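Local structure of cellulosomal scaffoldin (Acetivibrio cellulolyticus, 4WI0) at residues A24-E29 against I59-Y64; N63-E68 against L88-D93. The protein forms, through its C-terminal X-module–dockerin pair, a calcium-binding type II dockerin complex with a cohesin, while the whole scaffoldin probably also hydrolyses cellulose. The protein carries 1 engineered substitution. All blocks are in the same frame, centred on the assembly; numbering follows the deposited sequence.

Interaction 1 of 2, residues A24-E29 against I59-Y64; sequences AGFTVE and ITKANY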
loop_
_atom_site.group_PDB
_atom_site.type_symbol
_atom_site.label_atom_id
_atom_site.label_comp_id
_atom_site.label_asym_id
_atom_site.label_seq_id
_atom_site.Cartn_x
_atom_site.Cartn_y
_atom_site.Cartn_z
ATOM N N ALA B 24 -14.343 -9.886 -10.003
ATOM C CA ALA B 24 -14.985 -9.856 -11.304
ATOM C C ALA B 24 -14.069 -9.237 -12.346
ATOM O O ALA B 24 -13.156 -8.478 -12.012
ATOM C CB ALA B 24 -16.280 -9.064 -11.225
ATOM N N GLY B 25 -14.324 -9.573 -13.607
ATOM C CA GLY B 25 -13.715 -8.882 -14.731
ATOM C C GLY B 25 -12.423 -9.459 -15.276
ATOM O O GLY B 25 -11.839 -8.868 -16.175
ATOM N N PHE B 26 -11.966 -10.593 -14.750
ATOM C CA PHE B 26 -10.816 -11.285 -15.336
ATOM C C PHE B 26 -11.280 -12.046 -16.581
ATOM O O PHE B 26 -12.266 -12.789 -16.530
ATOM C CB PHE B 26 -10.184 -12.261 -14.342
ATOM C CG PHE B 26 -9.510 -11.598 -13.168
ATOM C CD1 PHE B 26 -8.198 -11.156 -13.258
ATOM C CD2 PHE B 26 -10.186 -11.436 -11.967
ATOM C CE1 PHE B 26 -7.579 -10.546 -12.179
ATOM C CE2 PHE B 26 -9.574 -10.824 -10.880
ATOM C CZ PHE B 26 -8.270 -10.380 -10.986
ATOM N N THR B 27 -10.579 -11.847 -17.700
ATOM C CA THR B 27 -10.897 -12.529 -18.950
ATOM C C THR B 27 -9.996 -13.748 -19.105
ATOM O O THR B 27 -8.772 -13.636 -19.057
ATOM C CB THR B 27 -10.710 -11.596 -20.158
ATOM O OG1 THR B 27 -11.498 -10.417 -19.974
ATOM C CG2 THR B 27 -11.121 -12.278 -21.443
ATOM N N VAL B 28 -10.618 -14.909 -19.288
ATOM C CA VAL B 28 -9.912 -16.170 -19.403
ATOM C C VAL B 28 -10.123 -16.688 -20.814
ATOM O O VAL B 28 -11.253 -16.922 -21.225
ATOM C CB VAL B 28 -10.442 -17.205 -18.390
ATOM C CG1 VAL B 28 -9.657 -18.503 -18.482
ATOM C CG2 VAL B 28 -10.371 -16.645 -16.981
ATOM N N GLU B 29 -9.024 -16.844 -21.549
ATOM C CA GLU B 29 -9.047 -17.244 -22.951
ATOM C C GLU B 29 -8.391 -18.607 -23.078
ATOM O O GLU B 29 -7.360 -18.851 -22.453
ATOM C CB GLU B 29 -8.263 -16.237 -23.816
ATOM C CG GLU B 29 -7.789 -16.833 -25.144
ATOM C CD GLU B 29 -7.118 -15.851 -26.088
ATOM O OE1 GLU B 29 -6.504 -14.853 -25.636
ATOM O OE2 GLU B 29 -7.189 -16.121 -27.304
ATOM N N ILE B 59 -4.873 -15.408 -18.947
ATOM C CA ILE B 59 -5.731 -14.617 -18.068
ATOM C C ILE B 59 -5.256 -13.175 -18.068
ATOM O O ILE B 59 -4.082 -12.901 -17.822
ATOM C CB ILE B 59 -5.761 -15.169 -16.632
ATOM C CG1 ILE B 59 -6.107 -16.663 -16.629
ATOM C CG2 ILE B 59 -6.785 -14.405 -15.787
ATOM C CD1 ILE B 59 -4.911 -17.579 -16.542
ATOM N N THR B 60 -6.179 -12.255 -18.340
ATOM C CA THR B 60 -5.851 -10.841 -18.457
ATOM C C THR B 60 -6.858 -9.977 -17.693
ATOM O O THR B 60 -8.018 -10.352 -17.518
ATOM C CB THR B 60 -5.807 -10.390 -19.939
ATOM O OG1 THR B 60 -7.098 -10.527 -20.536
ATOM C CG2 THR B 60 -4.819 -11.235 -20.748
ATOM N N LYS B 61 -6.392 -8.825 -17.235
ATOM C CA LYS B 61 -7.265 -7.789 -16.665
ATOM C C LYS B 61 -6.475 -6.501 -16.610
ATOM O O LYS B 61 -5.279 -6.521 -16.324
ATOM C CB LYS B 61 -7.747 -8.149 -15.252
ATOM C CG LYS B 61 -8.888 -7.265 -14.759
ATOM C CD LYS B 61 -9.375 -7.664 -13.370
ATOM C CE LYS B 61 -10.366 -6.643 -12.828
ATOM N NZ LYS B 61 -10.796 -6.968 -11.440
ATOM N N ALA B 62 -7.141 -5.387 -16.899
ATOM C CA ALA B 62 -6.505 -4.076 -16.876
ATOM C C ALA B 62 -5.785 -3.890 -15.545
ATOM O O ALA B 62 -6.343 -4.183 -14.483
ATOM C CB ALA B 62 -7.536 -2.979 -17.085
ATOM N N ASN B 63 -4.543 -3.418 -15.622
ATOM C CA ASN B 63 -3.685 -3.187 -14.454
ATOM C C ASN B 63 -3.233 -4.427 -13.663
ATOM O O ASN B 63 -2.748 -4.285 -12.536
ATOM C CB ASN B 63 -4.311 -2.132 -13.521
ATOM C CG ASN B 63 -4.389 -0.757 -14.162
ATOM O OD1 ASN B 63 -3.655 -0.441 -15.093
ATOM N ND2 ASN B 63 -5.283 0.078 -13.647
ATOM N N TYR B 64 -3.363 -5.616 -14.263
ATOM C CA TYR B 64 -2.839 -6.871 -13.716
ATOM C C TYR B 64 -1.822 -7.471 -14.672
ATOM O O TYR B 64 -1.949 -7.331 -15.891
ATOM C CB TYR B 64 -3.948 -7.902 -13.515
ATOM C CG TYR B 64 -4.792 -7.646 -12.306
ATOM C CD1 TYR B 64 -5.795 -6.700 -12.338
ATOM C CD2 TYR B 64 -4.577 -8.345 -11.118
ATOM C CE1 TYR B 64 -6.572 -6.439 -11.214
ATOM C CE2 TYR B 64 -5.351 -8.098 -9.991
ATOM C CZ TYR B 64 -6.345 -7.137 -10.044
ATOM O OH TYR B 64 -7.129 -6.889 -8.926
HETATM O O HOH W 1 -10.487 -8.366 -18.400
HETATM O O HOH W 2 -7.496 -13.218 -21.595
#
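Lys61 lies with its aliphatic chain across the ring of Phe26 and carries its charge on to the backbone of Ala24. Its CB meets the ring first, 3.6 Å from Phe26 CD1. CG, anti to the backbone N (chi1 -167°), comes beside the carbonyl oxygen of Gly25. CD then sits above the middle of the Phe26 ring, 3.6 Å from its centroid in a CH-pi contact. CE passes on toward Ala24 O, where the extended chain ends: NZ donates to Ala24 O over 2.9 Å, almost in line with the carbonyl. Lys61 NZ is also an off-centre cation-pi partner of the same ring, 4.1 Å from Phe26 CE2. Next to Lys61, Thr27 and Val28 pair antiparallel with Thr60 and Ile59 in the four-stranded sheet of the X-module, a domain related by sequence to the carboxypeptidase regulatory-like family. Thr27 and Thr60 are the hydrogen-bonded pair, their backbones joined in both directions at 3.0 Å for Thr27 N to Thr60 O and for Thr60 N to Thr27 O. One water links Gly25 O, Thr27 OG1 and, more loosely, Thr60 O; another joins Thr27 O to Thr60 OG1. On the other face of the sheet, Val28 packs on Ile8 and Ile59 on Met89. A type II turn from Lys61 to Tyr64, closed by Tyr64 N to Lys61 O, brings back the tyrosine. The edge of Phe26 at CE1 and CZ then points into the face of the Tyr64 ring, a T-shaped stack with centroids 5.0 Å apart and planes at 72°.

Interaction 2 of 2, residues N63-E68 against L88-D93; sequences NYLTRE and LMWAGD. With CA (calcium ion), chain C.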
loop_
_atom_site.group_PDB
_atom_site.type_symbol
_atom_site.label_atom_id
_atom_site.label_comp_id
_atom_site.label_asym_id
_atom_site.label_seq_id
_atom_site.Cartn_x
_atom_site.Cartn_y
_atom_site.Cartn_z
ATOM N N ASN B 63 -4.543 -3.418 -15.622
ATOM C CA ASN B 63 -3.685 -3.187 -14.454
ATOM C C ASN B 63 -3.233 -4.427 -13.663
ATOM O O ASN B 63 -2.748 -4.285 -12.536
ATOM C CB ASN B 63 -4.311 -2.132 -13.521
ATOM C CG ASN B 63 -4.389 -0.757 -14.162
ATOM O OD1 ASN B 63 -3.655 -0.441 -15.093
ATOM N ND2 ASN B 63 -5.283 0.078 -13.647
ATOM N N TYR B 64 -3.363 -5.616 -14.263
ATOM C CA TYR B 64 -2.839 -6.871 -13.716
ATOM C C TYR B 64 -1.822 -7.471 -14.672
ATOM O O TYR B 64 -1.949 -7.331 -15.891
ATOM C CB TYR B 64 -3.948 -7.902 -13.515
ATOM C CG TYR B 64 -4.792 -7.646 -12.306
ATOM C CD1 TYR B 64 -5.795 -6.700 -12.338
ATOM C CD2 TYR B 64 -4.577 -8.345 -11.118
ATOM C CE1 TYR B 64 -6.572 -6.439 -11.214
ATOM C CE2 TYR B 64 -5.351 -8.098 -9.991
ATOM C CZ TYR B 64 -6.345 -7.137 -10.044
ATOM O OH TYR B 64 -7.129 -6.889 -8.926
ATOM N N LEU B 65 -0.839 -8.171 -14.114
ATOM C CA LEU B 65 0.173 -8.858 -14.909
ATOM C C LEU B 65 -0.446 -10.098 -15.579
ATOM O O LEU B 65 -0.965 -10.996 -14.914
ATOM C CB LEU B 65 1.347 -9.261 -14.025
ATOM C CG LEU B 65 2.570 -9.831 -14.717
ATOM C CD1 LEU B 65 3.287 -8.750 -15.510
ATOM C CD2 LEU B 65 3.484 -10.444 -13.676
ATOM N N THR B 66 -0.404 -10.115 -16.901
ATOM C CA THR B 66 -0.980 -11.199 -17.681
ATOM C C THR B 66 -0.361 -12.542 -17.284
ATOM O O THR B 66 0.844 -12.640 -17.062
ATOM C CB THR B 66 -0.839 -10.896 -19.195
ATOM O OG1 THR B 66 -1.694 -9.790 -19.522
ATOM C CG2 THR B 66 -1.228 -12.113 -20.061
ATOM N N ARG B 67 -1.206 -13.562 -17.157
ATOM C CA ARG B 67 -0.775 -14.903 -16.790
ATOM C C ARG B 67 -1.048 -15.889 -17.918
ATOM O O ARG B 67 -2.083 -15.819 -18.583
ATOM C CB ARG B 67 -1.495 -15.363 -15.513
ATOM C CG ARG B 67 -1.060 -16.735 -15.010
ATOM C CD ARG B 67 -1.468 -16.969 -13.566
ATOM N NE ARG B 67 -0.859 -18.180 -13.016
ATOM C CZ ARG B 67 -0.780 -18.482 -11.718
ATOM N NH1 ARG B 67 -1.258 -17.662 -10.784
ATOM N NH2 ARG B 67 -0.197 -19.617 -11.347
ATOM N N GLU B 68 -0.112 -16.811 -18.123
ATOM C CA GLU B 68 -0.320 -17.922 -19.047
ATOM C C GLU B 68 -0.121 -19.235 -18.302
ATOM O O GLU B 68 0.862 -19.404 -17.569
ATOM C CB GLU B 68 0.623 -17.817 -20.250
ATOM C CG GLU B 68 0.277 -16.658 -21.170
ATOM C CD GLU B 68 1.174 -16.567 -22.395
ATOM O OE1 GLU B 68 0.748 -17.003 -23.481
ATOM O OE2 GLU B 68 2.311 -16.063 -22.284
ATOM N N LEU B 88 -4.286 -17.203 -8.710
ATOM C CA LEU B 88 -4.028 -15.845 -8.279
ATOM C C LEU B 88 -3.507 -14.992 -9.431
ATOM O O LEU B 88 -2.758 -15.478 -10.274
ATOM C CB LEU B 88 -3.054 -15.848 -7.104
ATOM C CG LEU B 88 -3.603 -16.532 -5.844
ATOM C CD1 LEU B 88 -2.655 -16.334 -4.678
ATOM C CD2 LEU B 88 -4.988 -16.031 -5.480
ATOM N N MET B 89 -3.956 -13.734 -9.471
ATOM C CA MET B 89 -3.481 -12.733 -10.433
ATOM C C MET B 89 -2.838 -11.551 -9.691
ATOM O O MET B 89 -3.375 -11.077 -8.674
ATOM C CB MET B 89 -4.634 -12.233 -11.301
ATOM C CG MET B 89 -5.165 -13.269 -12.286
ATOM S SD MET B 89 -3.972 -13.647 -13.592
ATOM C CE MET B 89 -4.061 -12.115 -14.506
ATOM N N TRP B 90 -1.694 -11.080 -10.198
ATOM C CA TRP B 90 -0.924 -10.023 -9.505
ATOM C C TRP B 90 -1.237 -8.628 -10.042
ATOM O O TRP B 90 -0.941 -8.308 -11.207
ATOM C CB TRP B 90 0.583 -10.278 -9.609
ATOM C CG TRP B 90 1.017 -11.648 -9.150
ATOM C CD1 TRP B 90 0.311 -12.519 -8.369
ATOM C CD2 TRP B 90 2.269 -12.282 -9.428
ATOM N NE1 TRP B 90 1.045 -13.657 -8.154
ATOM C CE2 TRP B 90 2.251 -13.538 -8.793
ATOM C CE3 TRP B 90 3.405 -11.909 -10.157
ATOM C CZ2 TRP B 90 3.324 -14.427 -8.861
ATOM C CZ3 TRP B 90 4.473 -12.791 -10.225
ATOM C CH2 TRP B 90 4.424 -14.034 -9.582
ATOM N N ALA B 91 -1.845 -7.799 -9.197
ATOM C CA ALA B 91 -2.135 -6.415 -9.546
ATOM C C ALA B 91 -0.852 -5.589 -9.610
ATOM O O ALA B 91 0.119 -5.882 -8.919
ATOM C CB ALA B 91 -3.074 -5.799 -8.520
ATOM N N GLY B 92 -0.862 -4.550 -10.431
ATOM C CA GLY B 92 0.231 -3.577 -10.443
ATOM C C GLY B 92 1.130 -3.541 -11.665
ATOM O O GLY B 92 2.169 -2.903 -11.604
ATOM N N ASP B 93 0.773 -4.234 -12.749
ATOM C CA ASP B 93 1.310 -3.888 -14.074
ATOM C C ASP B 93 0.344 -2.887 -14.705
ATOM O O ASP B 93 -0.649 -3.265 -15.337
ATOM C CB ASP B 93 1.505 -5.106 -14.981
ATOM C CG ASP B 93 2.126 -4.732 -16.320
ATOM O OD1 ASP B 93 2.745 -3.654 -16.381
ATOM O OD2 ASP B 93 1.994 -5.492 -17.315
HETATM CA CA CA C . 4.541 -2.327 -15.700
HETATM O O HOH W 3 0.915 -8.011 -18.308
HETATM O O HOH W 4 -1.992 -18.937 -8.224
HETATM O O HOH W 5 3.403 -0.862 -17.296
HETATM O O HOH W 6 6.280 -0.704 -15.884
#
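Arg67 NH1 is held at Leu88 by two routes: it donates to Leu88 O at 2.7 Å, within the guanidinium plane and on a carbonyl lone pair, though bent (138°), and it donates to a water that also accepts from Leu88 N. The arginine chain runs extended from CG to NE, and its CB rests 3.6 Å from Met89 SD. Met89, folded back at chi2 and chi3, sets CE against Leu65 O. Away from the strands the two segments are joined by a single bridge between Tyr64 and Ala91, with Leu65 N bound to Trp90 O (2.9 Å, 173°) and Gly92 N to Asn63 O (2.8 Å). This is probably near the junction of X-module and EF-hand-like dockerin. Ala91 CB covers the Tyr64 face opposite the one met by Phe26, 4.0 Å from the ring centroid. Leu65 runs side by side with Trp90, CD2 near CE3, and the indole stacks on His148; Leu65 CD1 turns toward Asp93. That aspartate binds calcium through OD1 at 2.3 Å, in a dockerin site completed by Asp101, Ala103, Asp108 and two waters. Its OD2 accepts from Gly102 N and from a water held by Thr66 N.

In the fold
Interactions 1 and 2 share Asn63 and Tyr64: segment 59-64 of interaction 1 ends where 63-68 of interaction 2 begins, and strand 53-60 neighbours both 27-31 and 67-74 in the same sheet. Interaction 1 is partly buried: threonines and waters lie on one face, apolar side chains on the other, and a lysine-aromatic contact marks its end. Interaction 2 is more buried and leaves the sheet geometry, joining strand 67-74 to the end of strand 78-89 of the other sheet and then to a calcium site. Met89 packs against both Phe26 and Ile59, tying the two contacts together. Neither is touched by the other protein chain of the assembly.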